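Local coordinates for DUF1460 domain-containing protein (Legionella pneumophila subsp. pneumophila, PDB 2IM9) that is of unknown function but belongs to the N-acetylmuramoyl-L-alanine amidase-like family of the papain-like peptidase clan, and may cleave amide bonds in peptidoglycan, at residues A[139-142]-A[143-147]; A[62-65]-A[66-69]; A[304-307]-A[308-311]; A[177-180]-A[181-185]. All blocks are in the same frame, centred on the assembly; numbering follows the deposited sequence.

Contact 1 of 4, residues A[139-142]-A[143-147]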
loop_
_atom_site.group_PDB
_atom_site.type_symbol
_atom_site.label_atom_id
_atom_site.label_comp_id
_atom_site.label_asym_id
_atom_site.label_seq_id
_atom_site.Cartn_x
_atom_site.Cartn_y
_atom_site.Cartn_z
ATOM N N ILE A 139 4.397 5.004 9.083
ATOM C CA ILE A 139 4.441 4.738 10.520
ATOM C C ILE A 139 3.529 3.598 10.967
ATOM O O ILE A 139 3.709 3.041 12.062
ATOM C CB ILE A 139 4.176 6.026 11.333
ATOM C CG1 ILE A 139 2.827 6.619 10.969
ATOM C CG2 ILE A 139 5.285 7.052 11.083
ATOM C CD1 ILE A 139 1.966 6.862 12.155
ATOM N N ASP A 140 2.547 3.253 10.125
ATOM C CA ASP A 140 1.702 2.087 10.390
ATOM C C ASP A 140 2.135 0.886 9.547
ATOM O O ASP A 140 2.628 -0.109 10.070
ATOM C CB ASP A 140 0.231 2.378 10.097
ATOM C CG ASP A 140 -0.369 3.429 11.005
ATOM O OD1 ASP A 140 -0.000 3.511 12.199
ATOM O OD2 ASP A 140 -1.255 4.147 10.515
ATOM N N TRP A 141 1.936 0.974 8.234
ATOM C CA TRP A 141 2.033 -0.213 7.380
ATOM C C TRP A 141 3.456 -0.725 7.271
ATOM O O TRP A 141 3.717 -1.915 7.562
ATOM C CB TRP A 141 1.468 0.084 5.982
ATOM C CG TRP A 141 1.218 -1.138 5.126
ATOM C CD1 TRP A 141 0.144 -1.989 5.199
ATOM C CD2 TRP A 141 2.018 -1.599 4.025
ATOM N NE1 TRP A 141 0.249 -2.974 4.242
ATOM C CE2 TRP A 141 1.392 -2.766 3.511
ATOM C CE3 TRP A 141 3.211 -1.162 3.449
ATOM C CZ2 TRP A 141 1.912 -3.484 2.429
ATOM C CZ3 TRP A 141 3.739 -1.877 2.368
ATOM C CH2 TRP A 141 3.080 -3.026 1.863
ATOM N N ASN A 142 4.379 0.135 6.831
ATOM C CA ASN A 142 5.787 -0.279 6.775
ATOM C C ASN A 142 6.252 -0.761 8.156
ATOM O O ASN A 142 6.843 -1.839 8.282
ATOM C CB ASN A 142 6.686 0.881 6.348
ATOM C CG ASN A 142 6.598 1.199 4.869
ATOM O OD1 ASN A 142 5.929 0.510 4.093
ATOM N ND2 ASN A 142 7.308 2.242 4.464
ATOM N N ASN A 143 5.997 0.040 9.184
ATOM C CA ASN A 143 6.499 -0.270 10.527
ATOM C C ASN A 143 6.028 -1.638 11.029
ATOM O O ASN A 143 6.846 -2.502 11.390
ATOM C CB ASN A 143 6.086 0.845 11.493
ATOM C CG ASN A 143 6.470 0.545 12.919
ATOM O OD1 ASN A 143 7.647 0.461 13.245
ATOM N ND2 ASN A 143 5.466 0.356 13.774
ATOM N N TYR A 144 4.717 -1.838 11.008
ATOM C CA TYR A 144 4.133 -3.070 11.536
ATOM C C TYR A 144 4.451 -4.289 10.688
ATOM O O TYR A 144 4.705 -5.375 11.235
ATOM C CB TYR A 144 2.626 -2.923 11.787
ATOM C CG TYR A 144 2.323 -2.024 12.963
ATOM C CD1 TYR A 144 2.878 -2.282 14.219
ATOM C CD2 TYR A 144 1.499 -0.912 12.823
ATOM C CE1 TYR A 144 2.625 -1.451 15.303
ATOM C CE2 TYR A 144 1.239 -0.072 13.902
ATOM C CZ TYR A 144 1.807 -0.350 15.139
ATOM O OH TYR A 144 1.554 0.460 16.214
ATOM N N ASN A 145 4.465 -4.128 9.366
ATOM C CA ASN A 145 4.734 -5.277 8.506
ATOM C C ASN A 145 6.218 -5.652 8.461
ATOM O O ASN A 145 6.557 -6.803 8.195
ATOM C CB ASN A 145 4.073 -5.113 7.125
ATOM C CG ASN A 145 2.562 -5.277 7.193
ATOM O OD1 ASN A 145 2.059 -6.300 7.662
ATOM N ND2 ASN A 145 1.821 -4.260 6.738
ATOM N N GLN A 146 7.089 -4.692 8.761
ATOM C CA GLN A 146 8.509 -4.986 8.939
ATOM C C GLN A 146 8.709 -5.697 10.269
ATOM O O GLN A 146 9.393 -6.734 10.329
ATOM C CB GLN A 146 9.359 -3.717 8.875
ATOM C CG GLN A 146 9.582 -3.191 7.462
ATOM C CD GLN A 146 10.017 -1.724 7.429
ATOM O OE1 GLN A 146 10.018 -1.076 6.363
ATOM N NE2 GLN A 146 10.359 -1.183 8.593
ATOM N N LYS A 147 8.085 -5.161 11.318
ATOM C CA LYS A 147 8.237 -5.719 12.676
ATOM C C LYS A 147 7.820 -7.183 12.744
ATOM O O LYS A 147 8.476 -7.992 13.417
ATOM C CB LYS A 147 7.518 -4.854 13.731
ATOM C CG LYS A 147 8.197 -3.493 13.972
ATOM C CD LYS A 147 9.013 -3.424 15.267
ATOM C CE LYS A 147 9.812 -2.109 15.368
ATOM N NZ LYS A 147 8.967 -0.860 15.320
#

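Contact 2 of 4, residues A[62-65]-A[66-69]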
loop_
_atom_site.group_PDB
_atom_site.type_symbol
_atom_site.label_atom_id
_atom_site.label_comp_id
_atom_site.label_asym_id
_atom_site.label_seq_id
_atom_site.Cartn_x
_atom_site.Cartn_y
_atom_site.Cartn_z
ATOM N N ALA A 62 -0.501 -9.683 -11.850
ATOM C CA ALA A 62 -0.892 -9.677 -13.270
ATOM C C ALA A 62 -2.355 -10.067 -13.474
ATOM O O ALA A 62 -3.037 -9.507 -14.328
ATOM C CB ALA A 62 0.001 -10.584 -14.074
ATOM N N TYR A 63 -2.829 -11.003 -12.669
ATOM C CA TYR A 63 -4.197 -11.524 -12.792
ATOM C C TYR A 63 -5.232 -10.409 -12.653
ATOM O O TYR A 63 -6.320 -10.477 -13.240
ATOM C CB TYR A 63 -4.416 -12.609 -11.747
ATOM C CG TYR A 63 -5.823 -13.168 -11.695
ATOM C CD1 TYR A 63 -6.289 -14.048 -12.679
ATOM C CD2 TYR A 63 -6.683 -12.823 -10.651
ATOM C CE1 TYR A 63 -7.592 -14.565 -12.624
ATOM C CE2 TYR A 63 -7.979 -13.330 -10.581
ATOM C CZ TYR A 63 -8.428 -14.198 -11.566
ATOM O OH TYR A 63 -9.711 -14.683 -11.483
ATOM N N PHE A 64 -4.891 -9.377 -11.878
ATOM C CA PHE A 64 -5.806 -8.256 -11.639
ATOM C C PHE A 64 -5.575 -7.048 -12.535
ATOM O O PHE A 64 -6.221 -6.036 -12.346
ATOM C CB PHE A 64 -5.752 -7.816 -10.170
ATOM C CG PHE A 64 -6.242 -8.865 -9.211
ATOM C CD1 PHE A 64 -7.606 -9.178 -9.130
ATOM C CD2 PHE A 64 -5.352 -9.552 -8.405
ATOM C CE1 PHE A 64 -8.063 -10.153 -8.246
ATOM C CE2 PHE A 64 -5.799 -10.539 -7.517
ATOM C CZ PHE A 64 -7.154 -10.841 -7.438
ATOM N N LYS A 65 -4.634 -7.122 -13.483
ATOM C CA LYS A 65 -4.461 -5.998 -14.417
ATOM C C LYS A 65 -5.786 -5.698 -15.124
ATOM O O LYS A 65 -6.523 -6.625 -15.501
ATOM C CB LYS A 65 -3.366 -6.273 -15.453
ATOM C CG LYS A 65 -1.952 -6.083 -14.928
ATOM C CD LYS A 65 -0.916 -6.616 -15.910
ATOM C CE LYS A 65 -0.808 -5.742 -17.144
ATOM N NZ LYS A 65 0.299 -6.249 -18.004
ATOM N N GLY A 66 -6.078 -4.411 -15.287
ATOM C CA GLY A 66 -7.304 -3.961 -15.933
ATOM C C GLY A 66 -8.507 -3.792 -15.024
ATOM O O GLY A 66 -9.529 -3.256 -15.450
ATOM N N THR A 67 -8.397 -4.244 -13.774
ATOM C CA THR A 67 -9.442 -4.022 -12.765
ATOM C C THR A 67 -9.541 -2.540 -12.412
ATOM O O THR A 67 -8.523 -1.861 -12.239
ATOM C CB THR A 67 -9.168 -4.846 -11.486
ATOM O OG1 THR A 67 -9.085 -6.234 -11.837
ATOM C CG2 THR A 67 -10.278 -4.662 -10.461
ATOM N N LYS A 68 -10.768 -2.039 -12.284
ATOM C CA LYS A 68 -10.983 -0.611 -12.145
ATOM C C LYS A 68 -10.448 -0.062 -10.832
ATOM O O LYS A 68 -10.343 -0.789 -9.839
ATOM C CB LYS A 68 -12.464 -0.260 -12.289
ATOM C CG LYS A 68 -13.297 -0.570 -11.079
ATOM C CD LYS A 68 -14.756 -0.222 -11.325
ATOM C CE LYS A 68 -15.646 -1.027 -10.402
ATOM N NZ LYS A 68 -17.032 -0.481 -10.412
ATOM N N TYR A 69 -10.146 1.229 -10.848
ATOM C CA TYR A 69 -9.717 1.957 -9.677
ATOM C C TYR A 69 -10.937 2.363 -8.873
ATOM O O TYR A 69 -11.894 2.914 -9.434
ATOM C CB TYR A 69 -8.932 3.206 -10.108
ATOM C CG TYR A 69 -8.392 4.005 -8.962
ATOM C CD1 TYR A 69 -7.178 3.657 -8.364
ATOM C CD2 TYR A 69 -9.095 5.106 -8.462
ATOM C CE1 TYR A 69 -6.670 4.390 -7.299
ATOM C CE2 TYR A 69 -8.593 5.853 -7.380
ATOM C CZ TYR A 69 -7.381 5.477 -6.808
ATOM O OH TYR A 69 -6.879 6.212 -5.755
HETATM O O HOH W 1 -8.320 -8.171 -14.203
#

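Contact 3 of 4, residues A[304-307]-A[308-311]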
loop_
_atom_site.group_PDB
_atom_site.type_symbol
_atom_site.label_atom_id
_atom_site.label_comp_id
_atom_site.label_asym_id
_atom_site.label_seq_id
_atom_site.Cartn_x
_atom_site.Cartn_y
_atom_site.Cartn_z
ATOM N N ARG A 304 9.470 13.513 -11.824
ATOM C CA ARG A 304 10.554 14.472 -11.529
ATOM C C ARG A 304 10.123 15.930 -11.529
ATOM O O ARG A 304 10.682 16.738 -10.789
ATOM C CB ARG A 304 11.683 14.357 -12.560
ATOM C CG ARG A 304 12.591 13.186 -12.428
ATOM C CD ARG A 304 13.389 13.023 -13.720
ATOM N NE ARG A 304 14.607 13.823 -13.701
ATOM C CZ ARG A 304 15.307 14.193 -14.772
ATOM N NH1 ARG A 304 14.917 13.880 -16.005
ATOM N NH2 ARG A 304 16.403 14.912 -14.594
ATOM N N SER A 305 9.167 16.273 -12.388
ATOM C CA SER A 305 8.745 17.663 -12.541
ATOM C C SER A 305 7.922 18.139 -11.337
ATOM O O SER A 305 7.706 19.343 -11.149
ATOM C CB SER A 305 7.988 17.876 -13.857
ATOM O OG SER A 305 6.908 16.974 -13.984
ATOM N N SER A 306 7.482 17.194 -10.511
ATOM C CA SER A 306 6.768 17.526 -9.278
ATOM C C SER A 306 7.634 18.307 -8.280
ATOM O O SER A 306 8.782 17.939 -8.017
ATOM C CB SER A 306 6.245 16.249 -8.612
ATOM O OG SER A 306 5.792 16.522 -7.291
ATOM N N PRO A 307 7.090 19.386 -7.695
ATOM C CA PRO A 307 7.872 20.060 -6.663
ATOM C C PRO A 307 8.060 19.215 -5.392
ATOM O O PRO A 307 9.010 19.451 -4.650
ATOM C CB PRO A 307 7.034 21.307 -6.351
ATOM C CG PRO A 307 5.654 20.940 -6.721
ATOM C CD PRO A 307 5.788 20.041 -7.919
ATOM N N THR A 308 7.183 18.240 -5.150
ATOM C CA THR A 308 7.193 17.516 -3.862
ATOM C C THR A 308 7.687 16.071 -3.925
ATOM O O THR A 308 8.170 15.550 -2.925
ATOM C CB THR A 308 5.797 17.515 -3.214
ATOM O OG1 THR A 308 4.847 16.996 -4.143
ATOM C CG2 THR A 308 5.394 18.952 -2.851
ATOM N N ILE A 309 7.539 15.422 -5.074
ATOM C CA ILE A 309 8.024 14.033 -5.209
ATOM C C ILE A 309 9.540 14.054 -5.407
ATOM O O ILE A 309 10.035 14.728 -6.303
ATOM C CB ILE A 309 7.352 13.285 -6.377
ATOM C CG1 ILE A 309 5.819 13.298 -6.235
ATOM C CG2 ILE A 309 7.881 11.835 -6.455
ATOM C CD1 ILE A 309 5.081 12.846 -7.523
ATOM N N LYS A 310 10.282 13.327 -4.575
ATOM C CA LYS A 310 11.753 13.384 -4.641
ATOM C C LYS A 310 12.437 12.033 -4.826
ATOM O O LYS A 310 13.656 11.983 -5.022
ATOM C CB LYS A 310 12.344 14.071 -3.399
ATOM C CG LYS A 310 11.979 15.561 -3.253
ATOM C CD LYS A 310 12.596 16.400 -4.364
ATOM C CE LYS A 310 12.112 17.845 -4.312
ATOM N NZ LYS A 310 12.759 18.660 -5.379
ATOM N N GLY A 311 11.689 10.940 -4.708
ATOM C CA GLY A 311 12.307 9.627 -4.959
ATOM C C GLY A 311 11.473 8.432 -4.555
ATOM O O GLY A 311 10.248 8.536 -4.391
HETATM O O HOH W 2 11.191 16.218 -8.156
#

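Contact 4 of 4, residues A[177-180]-A[181-185]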
loop_
_atom_site.group_PDB
_atom_site.type_symbol
_atom_site.label_atom_id
_atom_site.label_comp_id
_atom_site.label_asym_id
_atom_site.label_seq_id
_atom_site.Cartn_x
_atom_site.Cartn_y
_atom_site.Cartn_z
ATOM N N PRO A 177 -3.906 12.546 16.134
ATOM C CA PRO A 177 -5.058 13.315 16.635
ATOM C C PRO A 177 -5.477 14.475 15.735
ATOM O O PRO A 177 -6.678 14.711 15.560
ATOM C CB PRO A 177 -4.590 13.801 18.015
ATOM C CG PRO A 177 -3.587 12.761 18.439
ATOM C CD PRO A 177 -2.832 12.472 17.142
ATOM N N GLN A 178 -4.519 15.181 15.132
ATOM C CA GLN A 178 -4.898 16.266 14.225
ATOM C C GLN A 178 -5.506 15.738 12.909
ATOM O O GLN A 178 -6.427 16.341 12.320
ATOM C CB GLN A 178 -3.705 17.188 13.948
ATOM C CG GLN A 178 -4.133 18.512 13.317
ATOM C CD GLN A 178 -5.080 19.304 14.226
ATOM O OE1 GLN A 178 -6.281 19.312 14.006
ATOM N NE2 GLN A 178 -4.543 19.920 15.262
ATOM N N TRP A 179 -5.018 14.590 12.446
ATOM C CA TRP A 179 -5.596 13.971 11.261
ATOM C C TRP A 179 -7.059 13.593 11.559
ATOM O O TRP A 179 -7.953 13.852 10.739
ATOM C CB TRP A 179 -4.770 12.742 10.894
ATOM C CG TRP A 179 -5.236 11.971 9.684
ATOM C CD1 TRP A 179 -5.182 12.370 8.372
ATOM C CD2 TRP A 179 -5.745 10.631 9.679
ATOM N NE1 TRP A 179 -5.657 11.362 7.550
ATOM C CE2 TRP A 179 -6.016 10.286 8.328
ATOM C CE3 TRP A 179 -6.011 9.693 10.686
ATOM C CZ2 TRP A 179 -6.541 9.028 7.955
ATOM C CZ3 TRP A 179 -6.541 8.434 10.317
ATOM C CH2 TRP A 179 -6.803 8.124 8.960
ATOM N N TYR A 180 -7.308 13.019 12.736
ATOM C CA TYR A 180 -8.690 12.677 13.099
ATOM C C TYR A 180 -9.546 13.923 13.171
ATOM O O TYR A 180 -10.651 13.935 12.631
ATOM C CB TYR A 180 -8.782 11.852 14.393
ATOM C CG TYR A 180 -8.580 10.397 14.107
ATOM C CD1 TYR A 180 -7.298 9.847 14.088
ATOM C CD2 TYR A 180 -9.670 9.565 13.783
ATOM C CE1 TYR A 180 -7.106 8.499 13.801
ATOM C CE2 TYR A 180 -9.488 8.221 13.476
ATOM C CZ TYR A 180 -8.208 7.702 13.471
ATOM O OH TYR A 180 -8.025 6.388 13.154
ATOM N N ASN A 181 -8.999 14.982 13.764
ATOM C CA ASN A 181 -9.748 16.218 13.975
ATOM C C ASN A 181 -10.224 16.828 12.669
ATOM O O ASN A 181 -11.301 17.421 12.607
ATOM C CB ASN A 181 -8.918 17.222 14.776
ATOM C CG ASN A 181 -9.691 18.470 15.111
ATOM O OD1 ASN A 181 -10.780 18.423 15.719
ATOM N ND2 ASN A 181 -9.149 19.599 14.711
ATOM N N HIS A 182 -9.417 16.659 11.623
ATOM C CA HIS A 182 -9.744 17.166 10.275
ATOM C C HIS A 182 -10.796 16.363 9.491
ATOM O O HIS A 182 -11.216 16.772 8.405
ATOM C CB HIS A 182 -8.470 17.253 9.435
ATOM C CG HIS A 182 -7.799 18.592 9.499
ATOM N ND1 HIS A 182 -7.079 19.016 10.596
ATOM C CD2 HIS A 182 -7.755 19.606 8.605
ATOM C CE1 HIS A 182 -6.584 20.222 10.355
ATOM N NE2 HIS A 182 -6.984 20.603 9.155
ATOM N N LYS A 183 -11.190 15.201 9.998
ATOM C CA LYS A 183 -12.120 14.367 9.238
ATOM C C LYS A 183 -13.527 14.936 9.135
ATOM O O LYS A 183 -13.988 15.669 10.015
ATOM C CB LYS A 183 -12.191 12.964 9.832
ATOM C CG LYS A 183 -10.915 12.179 9.639
ATOM C CD LYS A 183 -11.034 10.799 10.288
ATOM C CE LYS A 183 -9.871 9.870 9.876
ATOM N NZ LYS A 183 -9.776 9.733 8.379
ATOM N N THR A 184 -14.193 14.572 8.050
ATOM C CA THR A 184 -15.587 14.956 7.829
ATOM C C THR A 184 -16.451 13.704 7.825
ATOM O O THR A 184 -15.944 12.594 7.945
ATOM C CB THR A 184 -15.771 15.659 6.471
ATOM O OG1 THR A 184 -15.526 14.726 5.418
ATOM C CG2 THR A 184 -14.816 16.851 6.329
ATOM N N ILE A 185 -17.756 13.889 7.637
ATOM C CA ILE A 185 -18.670 12.737 7.581
ATOM C C ILE A 185 -18.345 11.749 6.458
ATOM O O ILE A 185 -18.799 10.592 6.502
ATOM C CB ILE A 185 -20.155 13.169 7.539
ATOM C CG1 ILE A 185 -20.451 14.034 6.314
ATOM C CG2 ILE A 185 -20.533 13.881 8.845
ATOM C CD1 ILE A 185 -21.935 14.185 6.062
#

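Contact 1 of 4, residues A[139-142]-A[143-147]
Trp-141 carries its CG anti to the backbone N (chi1 -166°), whereas Asn-145, one helical turn later, turns its CG beside the backbone N (chi1 -72°), and the two choices bring the Asn-145 amide over one face of the indole. The amide nitrogen ND2 stands 3.1 Å above the ring plane, displaced toward the rim, and is 3.2 Å from Trp-141 CD1. Amide and ring planes are steeply inclined, 70° apart, so a nitrogen rather than a flat amide face meets the indole. The same ND2 makes a weak hydrogen bond to Trp-141 O at 3.1 Å, adding to the helical bond from Asn-145 N to Trp-141 O at 3.0 Å. Both polar ends are fixed from outside: Trp-141 NE1 donates to Asn-100 OD1, and Asn-145 OD1 accepts from Arg-148 NE. One residue earlier on the helix, Tyr-144 N bonds to Asp-140 O at 2.9 Å; the tyrosine ring is modelled in two conformers, so its place beside the Asp-140 carboxylate is doubtful, and the carboxylate itself pairs with Lys-176. One residue beyond the tryptophan pair, Gln-146 N donates to Asn-142 O at 2.9 Å, and the side chain of Gln-146 lies along that carbonyl, with CB 3.2 Å from Asn-142 O. These i to i+4 pairings are those of an alpha-helix, here helix 137-147, whose Trp-141 packs on Val-99 and Leu-103 of helix 95-107 in this amidase-like fold.

Contact 2 of 4, residues A[62-65]-A[66-69]
Gly-66, joined to Lys-65, takes the third place of a type II beta turn running from Phe-64 to Thr-67. The turn gives this position a positive phi (88°), at which a beta carbon would be jammed against Lys-65 O, so the residue is glycine. Thr-67 then closes the turn. Its backbone N donates to Phe-64 O at 3.2 Å with a fairly straight N-H...O angle of 160°, and its OG1 donates to the same oxygen at 2.9 Å. OG1 can do so because it sits beside its own backbone N (chi1 -58°), which places hydroxyl and amide on the same face of the Phe-64 carbonyl plane, both well above that plane. OG1 also lies near the plane of the Phe-64 ring, at its edge; the nearest side-chain atom of that residue is Phe-64 CB, 4.0 Å from Thr-67 OG1. A water touches three oxygens, lying 2.7 Å from Lys-65 O and 3.2 Å from both Tyr-63 O and Thr-67 OG1; its two protons cannot serve all three at once. The ring of Phe-64 meets Phe-93 edge-to-face, while Lys-65 NZ forms a salt bridge with Asp-293. The type II turn, closed doubly by Thr-67, thus carries the chain from helix 53-63 to the edge of the sheet, where the backbones of Gly-66 and Thr-67 bond to Val-291 of strand 290-295.

Contact 3 of 4, residues A[304-307]-A[308-311]
A single hydroxyl oxygen, Ser-306 OG, accepts hydrogen bonds from two successive backbone amides: Thr-308 N at 3.1 Å and Ile-309 N at 3.0 Å. The bond to Ile-309 N is the straighter of the two, with an N-H...O angle of 166°. OG reaches both because chi1 of 168° carries it opposite the residue's own backbone N, on the side toward which the chain turns after Pro-307. The bond to the second residue along makes an ST turn, and the one to the third resembles the way a serine caps the start of a helix, although no helix follows. Pro-307, between the partners, has no N-H to offer. Ile-309 lies against the bonded serine: its CG1 is 3.4 Å from Ser-306 OG, and its CD1 is 3.8 Å from Ser-306 CB. The side chain of Lys-310, bent at its second torsion (chi2 -66°), folds back so that CE rests 3.5 Å from Pro-307 O. Across the mouth of the bend, a water lies 2.7 Å from Arg-304 O and 2.6 Å from Ile-309 O, spanning the loop. Thr-308 OG1 bonds to Arg-251 and Ile-309 packs on Ile-249, both on strand 246-254, and on Phe-224. Lys-310 and Gly-311 then both face Ile-250 in a classic beta bulge, where the chain enters strand 311-317. With both amides directed at Ser-306 OG, the bend is held by a side chain in place of a carbonyl, and the two N-H dipoles probably polarise that oxygen and strengthen its hydroxyl as a donor.

Contact 4 of 4, residues A[177-180]-A[181-185]
Gln-178 O is gripped twice by His-182, from opposite faces of its carbonyl plane: by the backbone N at 3.1 Å and by the ring ND1 at 3.2 Å. The second bond makes ND1 a donor and, with a weak one from NE2 to Gln-258 O, helps to set how the imidazole is turned. The Gln-178 side chain bends at its second torsion (chi2 61°) and runs alongside Asn-181, whose ND2 donates to Gln-178 OE1 at 3.0 Å. That bond lies in the plane of both the glutamine carbonyl and the asparagine amide, even though the two amides are steeply inclined to each other. All this happens at the C-terminal end of the short helix 176-181, where the i to i+4 bonds of Asn-181 N to Pro-177 O (2.9 Å) and of His-182 N give way to a tighter i to i+3 bond from Lys-183 N to Tyr-180 O (3.0 Å). From the end of that turn the side chain of Lys-183 doubles back on the helix. A bend at its last torsion (chi4 -56°) sets NZ over the six-membered ring of Trp-179, 3.6 Å from the centroid and 25° off the normal, a cation-pi contact. CE of Lys-183 adds CH-pi contacts, 3.7 Å from the same centroid and 4.3 Å from that of the Tyr-180 ring. The ammonium also bonds to Tyr-130 OH, and Trp-179 meets Phe-136 edge-to-face.

In the fold
Along the chain the order is contact 2, contact 1, contact 4, contact 3, all within the amidase-like part of the protein and none touching another. Contact 2 follows helix 53-63 and lies across the chain's centre from contact 1, their centres about 26 Å apart. Contact 1, on helix 137-147, is nearest the middle; contact 4 comes closest to it, with nearest atoms about 7 Å apart, and Phe-136 links the two by bonding Asp-140 and packing on Trp-179. Contact 3 leads into strand 311-317 of the antiparallel sheet, as contact 4 follows strand 168-175. The four are thus separate local arrangements, one along a helix, one at a helix end and two in turns or loops, spread around one antiparallel sheet.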